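Local coordinates for penicillin-binding protein PbpB (Mycobacterium tuberculosis, PDB 6KGU) that builds cross-linked peptidoglycan from lipid intermediates as a cell-wall transpeptidase, and is the target of beta-lactam antibiotics such as aztreonam, at residues 291-296 / 325-330; 316-321 / 443-448. All blocks are in the same frame, centred on the assembly; numbering follows the deposited sequence.

Contact 1. Residues 291-296 / 325-330; sequences LQVPGS and SNVGTL. With AZR (2-({[(1Z)-1-(2-amino-1,3-thiazol-4-yl)-2-oxo-2-{[(2S,3S)-1-oxo-3-(sulfoamino)butan-2-yl]amino}ethylidene]amino}oxy)-2-methylpropanoic acid), chain B.
Val-293 and Gly-328 bring the two backbones to 5.6 Å between their CA atoms, where the non-regular segment 291-296 passes the first turn of helix 326-336. No hydrogen bond joins the segments. Val-293 reaches across with CG1 and Val-327 with both methyls. Val-293 CG1, anti to its backbone N (chi1 -174°), lies against the first turn beside the cap, 3.3 Å from Ser-325 OG and 3.5 Å from Gly-328 N. Val-327 CG1 lies 3.8 Å from Val-293 CG1 and meets Pro-294 O and the proline ring at CG, while its CG2 reaches Ser-296 CA at 3.7 Å. Ser-325 is the N-cap: its OG accepts from Gly-328 N at 2.8 Å, nearly straight at 163°, and is also hydrogen-bonded to Asp-306. Ser-324, Ser-325 and Asn-326 are consistent with the SxN motif of penicillin-binding transpeptidases; Val-327 turns toward the loop while Asn-326 meets the ligand. Asn-326 ND2 donates to O10 of the bound aztreonam-derived group in a straight bond (175°) whose modelled 2.5 Å is unusually short and uncertain in length, and its OD1 is hydrogen-bonded to Lys-272 NZ. Ser-325 O takes Thr-329 N and Thr-329 OG1 from opposite faces of its carbonyl plane.

Contact 2. Residues 316-321 / 443-448; sequences TTTGVF and RQMLRA
Met-445 lies across Thr-317 and Thr-318, joining the start of helix 317-323 to the end region of helix 436-445 in the transpeptidase domain, a helix-to-helix packing with all six touching residues buried. The backbones come nearest at Thr-318 and Met-445, whose CA atoms are 5.4 Å apart, and no hydrogen bond crosses.

The apolar contacts gather round the methionine. Its chain is bent at chi3, and SD sits 3.9 Å from Thr-317 CG2 and, more loosely, 4.4 Å from Phe-321 CD2, approaching that ring obliquely. Leu-446 adds its CD2 branch against Phe-321 CB. The Phe-321 side chain also touches Lys-272 and Ala-276, so the packing reaches helix 272-281, whose Lys-272 is probably the lysine of the SxxK motif.

No polar group bonds across; the hydroxyls of Thr-317 and Thr-318 find partners outside the two segments. Thr-318 OG1 abuts Met-445 CG at 3.3 Å but is hydrogen-bonded to Pro-287 O, and Thr-317 OG1 pairs with Ser-285 OG. Thr-316 caps the helix through OG1, which accepts from Gly-319 N. On the other segment, Arg-447 NH1 donates to a lone pair of Gln-444 OE1, which lies in the guanidinium plane.

Thr-318 CG2, anti to its backbone N, presses on Ala-448 CB at 3.5 Å, tighter than usual for two carbons.

How the contacts relate
From the N terminus, the chain leaves helix 272-281 and enters 291-296, runs through strands 296-299 and 302-305 to 316-321, then starts helix 326-336. Contact 1 closes this short loop, with 28 residues between its segments; contact 2 closes a far longer one of 121, reaching 443-448. Because 316-321 lies inside the first loop and 443-448 beyond it, the two closures cross. Their centres are 14 Å apart, and they touch: Ser-325 N probably bonds to Val-320 O at 2.9 Å, and Leu-291 CD1 packs on Thr-317 OG1. Consecutive helices 317-323 and 326-336 thus connect the loop at 291-296 with the end region of helix 436-445.

Contact 1. Residues 291-296 / 325-330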
loop_
_atom_site.group_PDB
_atom_site.type_symbol
_atom_site.label_atom_id
_atom_site.label_comp_id
_atom_site.label_asym_id
_atom_site.label_seq_id
_atom_site.Cartn_x
_atom_site.Cartn_y
_atom_site.Cartn_z
ATOM N N LEU A 291 -30.645 2.460 3.851
ATOM C CA LEU A 291 -30.470 3.302 5.019
ATOM C C LEU A 291 -31.143 4.657 4.800
ATOM O O LEU A 291 -31.672 4.948 3.731
ATOM C CB LEU A 291 -28.985 3.468 5.319
ATOM C CG LEU A 291 -28.236 2.138 5.368
ATOM C CD1 LEU A 291 -26.743 2.374 5.194
ATOM C CD2 LEU A 291 -28.523 1.421 6.676
ATOM N N GLN A 292 -31.125 5.490 5.839
ATOM C CA GLN A 292 -31.580 6.875 5.771
ATOM C C GLN A 292 -30.440 7.736 6.301
ATOM O O GLN A 292 -30.165 7.732 7.505
ATOM C CB GLN A 292 -32.857 7.092 6.589
ATOM C CG GLN A 292 -34.039 6.186 6.191
ATOM C CD GLN A 292 -34.379 6.299 4.706
ATOM O OE1 GLN A 292 -34.395 7.388 4.140
ATOM N NE2 GLN A 292 -34.634 5.156 4.068
ATOM N N VAL A 293 -29.770 8.462 5.412
ATOM C CA VAL A 293 -28.506 9.094 5.774
ATOM C C VAL A 293 -28.681 10.613 5.707
ATOM O O VAL A 293 -28.827 11.173 4.613
ATOM C CB VAL A 293 -27.369 8.610 4.864
ATOM C CG1 VAL A 293 -26.009 9.165 5.324
ATOM C CG2 VAL A 293 -27.359 7.060 4.831
ATOM N N PRO A 294 -28.684 11.310 6.838
ATOM C CA PRO A 294 -28.742 12.779 6.814
ATOM C C PRO A 294 -27.419 13.382 6.372
ATOM O O PRO A 294 -26.380 12.724 6.316
ATOM C CB PRO A 294 -29.045 13.153 8.269
ATOM C CG PRO A 294 -28.530 11.991 9.070
ATOM C CD PRO A 294 -28.771 10.769 8.208
ATOM N N GLY A 295 -27.462 14.687 6.096
ATOM C CA GLY A 295 -26.273 15.384 5.631
ATOM C C GLY A 295 -25.241 15.601 6.711
ATOM O O GLY A 295 -24.066 15.823 6.401
ATOM N N SER A 296 -25.650 15.554 7.971
ATOM C CA SER A 296 -24.707 15.739 9.058
ATOM C C SER A 296 -25.317 15.141 10.303
ATOM O O SER A 296 -26.533 14.978 10.393
ATOM C CB SER A 296 -24.367 17.222 9.275
ATOM O OG SER A 296 -25.544 17.998 9.356
ATOM N N SER A 325 -20.052 8.264 2.140
ATOM C CA SER A 325 -20.771 9.052 3.141
ATOM C C SER A 325 -20.113 8.836 4.499
ATOM O O SER A 325 -20.111 7.713 5.019
ATOM C CB SER A 325 -22.248 8.664 3.178
ATOM O OG SER A 325 -22.898 9.266 4.294
ATOM N N ASN A 326 -19.488 9.894 5.041
ATOM C CA ASN A 326 -18.974 9.845 6.409
ATOM C C ASN A 326 -20.104 9.613 7.405
ATOM O O ASN A 326 -19.955 8.837 8.356
ATOM C CB ASN A 326 -18.245 11.148 6.779
ATOM C CG ASN A 326 -16.924 11.345 6.035
ATOM O OD1 ASN A 326 -16.393 10.439 5.398
ATOM N ND2 ASN A 326 -16.386 12.554 6.134
ATOM N N VAL A 327 -21.227 10.309 7.218
ATOM C CA VAL A 327 -22.367 10.153 8.119
ATOM C C VAL A 327 -22.885 8.718 8.085
ATOM O O VAL A 327 -23.129 8.102 9.130
ATOM C CB VAL A 327 -23.469 11.161 7.759
ATOM C CG1 VAL A 327 -24.752 10.855 8.544
ATOM C CG2 VAL A 327 -22.984 12.609 8.030
ATOM N N GLY A 328 -23.067 8.165 6.885
ATOM C CA GLY A 328 -23.500 6.780 6.791
ATOM C C GLY A 328 -22.506 5.834 7.436
ATOM O O GLY A 328 -22.891 4.858 8.091
ATOM N N THR A 329 -21.211 6.121 7.281
ATOM C CA THR A 329 -20.198 5.259 7.885
ATOM C C THR A 329 -20.314 5.268 9.405
ATOM O O THR A 329 -20.243 4.216 10.050
ATOM C CB THR A 329 -18.809 5.702 7.432
ATOM O OG1 THR A 329 -18.693 5.494 6.013
ATOM C CG2 THR A 329 -17.709 4.883 8.148
ATOM N N LEU A 330 -20.539 6.443 9.989
ATOM C CA LEU A 330 -20.600 6.536 11.446
ATOM C C LEU A 330 -21.895 5.951 11.992
ATOM O O LEU A 330 -21.894 5.352 13.070
ATOM C CB LEU A 330 -20.427 7.985 11.894
ATOM C CG LEU A 330 -18.999 8.501 11.692
ATOM C CD1 LEU A 330 -18.919 9.984 12.009
ATOM C CD2 LEU A 330 -18.028 7.722 12.544
HETATM C C7 AZR B . -15.109 12.713 1.026
HETATM S S8 AZR B . -9.808 12.461 7.636
HETATM O O9 AZR B . -11.657 10.190 2.388
HETATM O O10 AZR B . -14.219 13.180 4.977
HETATM O O11 AZR B . -12.961 15.546 3.322
HETATM N N12 AZR B . -14.227 10.445 0.568
HETATM N N13 AZR B . -12.820 12.532 3.298
HETATM N N14 AZR B . -11.958 15.344 4.316
HETATM N N15 AZR B . -9.959 14.561 6.131
HETATM N N16 AZR B . -8.028 14.473 7.470
HETATM S S17 AZR B . -13.726 10.186 -0.925
HETATM C C18 AZR B . -13.977 11.728 1.250
HETATM C C19 AZR B . -13.665 11.483 2.737
HETATM C C20 AZR B . -12.800 10.198 2.770
HETATM C C21 AZR B . -13.134 13.240 4.399
HETATM C C22 AZR B . -12.067 14.181 4.838
HETATM C C23 AZR B . -12.856 16.792 2.671
HETATM C C24 AZR B . -11.075 13.776 5.868
HETATM C C25 AZR B . -11.165 12.623 6.580
HETATM C C26 AZR B . -9.197 13.984 7.036
HETATM C C27 AZR B . -11.603 16.721 1.818
HETATM C C28 AZR B . -14.088 17.047 1.820
HETATM C C29 AZR B . -12.729 17.875 3.741
HETATM O O30 AZR B . -13.050 17.712 4.898
HETATM O O31 AZR B . -12.286 18.999 3.270
HETATM O O32 AZR B . -14.533 10.952 -1.803
HETATM O O33 AZR B . -14.079 8.702 -1.242
HETATM O O34 AZR B . -12.313 10.288 -0.937
#

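Contact 2. Residues 316-321 / 443-448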
loop_
_atom_site.group_PDB
_atom_site.type_symbol
_atom_site.label_atom_id
_atom_site.label_comp_id
_atom_site.label_asym_id
_atom_site.label_seq_id
_atom_site.Cartn_x
_atom_site.Cartn_y
_atom_site.Cartn_z
ATOM N N THR A 316 -28.064 2.868 0.064
ATOM C CA THR A 316 -27.849 1.535 0.591
ATOM C C THR A 316 -26.531 1.500 1.358
ATOM O O THR A 316 -25.710 2.414 1.277
ATOM C CB THR A 316 -27.806 0.488 -0.521
ATOM O OG1 THR A 316 -26.744 0.812 -1.428
ATOM C CG2 THR A 316 -29.154 0.418 -1.269
ATOM N N THR A 317 -26.330 0.418 2.109
ATOM C CA THR A 317 -25.026 0.177 2.712
ATOM C C THR A 317 -23.934 0.191 1.645
ATOM O O THR A 317 -22.888 0.832 1.808
ATOM C CB THR A 317 -25.069 -1.149 3.468
ATOM O OG1 THR A 317 -25.946 -0.999 4.591
ATOM C CG2 THR A 317 -23.697 -1.566 3.942
ATOM N N THR A 318 -24.182 -0.492 0.527
ATOM C CA THR A 318 -23.265 -0.417 -0.614
ATOM C C THR A 318 -22.995 1.029 -1.019
ATOM O O THR A 318 -21.836 1.441 -1.159
ATOM C CB THR A 318 -23.842 -1.231 -1.775
ATOM O OG1 THR A 318 -23.778 -2.621 -1.431
ATOM C CG2 THR A 318 -23.066 -1.001 -3.079
ATOM N N GLY A 319 -24.054 1.832 -1.150
ATOM C CA GLY A 319 -23.880 3.220 -1.535
ATOM C C GLY A 319 -23.134 4.063 -0.518
ATOM O O GLY A 319 -22.472 5.035 -0.886
ATOM N N VAL A 320 -23.253 3.734 0.767
ATOM C CA VAL A 320 -22.530 4.487 1.789
ATOM C C VAL A 320 -21.034 4.427 1.522
ATOM O O VAL A 320 -20.331 5.443 1.567
ATOM C CB VAL A 320 -22.870 3.961 3.194
ATOM C CG1 VAL A 320 -21.778 4.378 4.196
ATOM C CG2 VAL A 320 -24.234 4.474 3.629
ATOM N N PHE A 321 -20.528 3.236 1.229
ATOM C CA PHE A 321 -19.118 3.103 0.894
ATOM C C PHE A 321 -18.825 3.477 -0.558
ATOM O O PHE A 321 -17.770 4.058 -0.833
ATOM C CB PHE A 321 -18.676 1.684 1.249
ATOM C CG PHE A 321 -18.884 1.378 2.710
ATOM C CD1 PHE A 321 -18.114 2.029 3.672
ATOM C CD2 PHE A 321 -19.882 0.508 3.130
ATOM C CE1 PHE A 321 -18.306 1.788 5.046
ATOM C CE2 PHE A 321 -20.079 0.255 4.494
ATOM C CZ PHE A 321 -19.279 0.903 5.448
ATOM N N ARG A 443 -15.696 -7.247 -0.893
ATOM C CA ARG A 443 -15.139 -7.097 -2.244
ATOM C C ARG A 443 -16.214 -6.727 -3.254
ATOM O O ARG A 443 -16.013 -5.840 -4.094
ATOM C CB ARG A 443 -14.458 -8.398 -2.709
ATOM C CG ARG A 443 -13.194 -8.777 -1.985
ATOM C CD ARG A 443 -12.324 -9.729 -2.820
ATOM N NE ARG A 443 -12.981 -10.967 -3.242
ATOM C CZ ARG A 443 -12.908 -12.123 -2.581
ATOM N NH1 ARG A 443 -12.258 -12.200 -1.431
ATOM N NH2 ARG A 443 -13.503 -13.203 -3.059
ATOM N N GLN A 444 -17.354 -7.425 -3.212
ATOM C CA GLN A 444 -18.430 -7.111 -4.149
ATOM C C GLN A 444 -18.965 -5.706 -3.915
ATOM O O GLN A 444 -19.186 -4.955 -4.872
ATOM C CB GLN A 444 -19.554 -8.148 -4.031
ATOM C CG GLN A 444 -19.202 -9.491 -4.664
ATOM C CD GLN A 444 -18.932 -9.384 -6.168
ATOM O OE1 GLN A 444 -19.633 -8.679 -6.894
ATOM N NE2 GLN A 444 -17.909 -10.070 -6.625
ATOM N N MET A 445 -19.168 -5.329 -2.645
ATOM C CA MET A 445 -19.631 -3.985 -2.315
ATOM C C MET A 445 -18.705 -2.922 -2.883
ATOM O O MET A 445 -19.162 -1.919 -3.434
ATOM C CB MET A 445 -19.731 -3.803 -0.794
ATOM C CG MET A 445 -21.096 -4.035 -0.193
ATOM S SD MET A 445 -21.284 -3.254 1.431
ATOM C CE MET A 445 -19.902 -3.973 2.321
ATOM N N LEU A 446 -17.396 -3.097 -2.709
ATOM C CA LEU A 446 -16.456 -2.074 -3.155
ATOM C C LEU A 446 -16.342 -2.007 -4.680
ATOM O O LEU A 446 -15.661 -1.110 -5.191
ATOM C CB LEU A 446 -15.077 -2.315 -2.511
ATOM C CG LEU A 446 -15.030 -2.141 -0.984
ATOM C CD1 LEU A 446 -13.627 -2.402 -0.438
ATOM C CD2 LEU A 446 -15.514 -0.747 -0.575
ATOM N N ARG A 447 -17.004 -2.906 -5.410
ATOM C CA ARG A 447 -17.184 -2.699 -6.849
ATOM C C ARG A 447 -17.998 -1.443 -7.129
ATOM O O ARG A 447 -17.842 -0.821 -8.187
ATOM C CB ARG A 447 -17.876 -3.907 -7.497
ATOM C CG ARG A 447 -17.023 -5.167 -7.577
ATOM C CD ARG A 447 -17.837 -6.341 -8.144
ATOM N NE ARG A 447 -18.280 -6.107 -9.517
ATOM C CZ ARG A 447 -19.189 -6.847 -10.157
ATOM N NH1 ARG A 447 -19.772 -7.889 -9.561
ATOM N NH2 ARG A 447 -19.515 -6.548 -11.400
ATOM N N ALA A 448 -18.869 -1.053 -6.193
ATOM C CA ALA A 448 -19.685 0.140 -6.394
ATOM C C ALA A 448 -18.837 1.401 -6.518
ATOM O O ALA A 448 -19.236 2.357 -7.194
ATOM C CB ALA A 448 -20.677 0.291 -5.239
#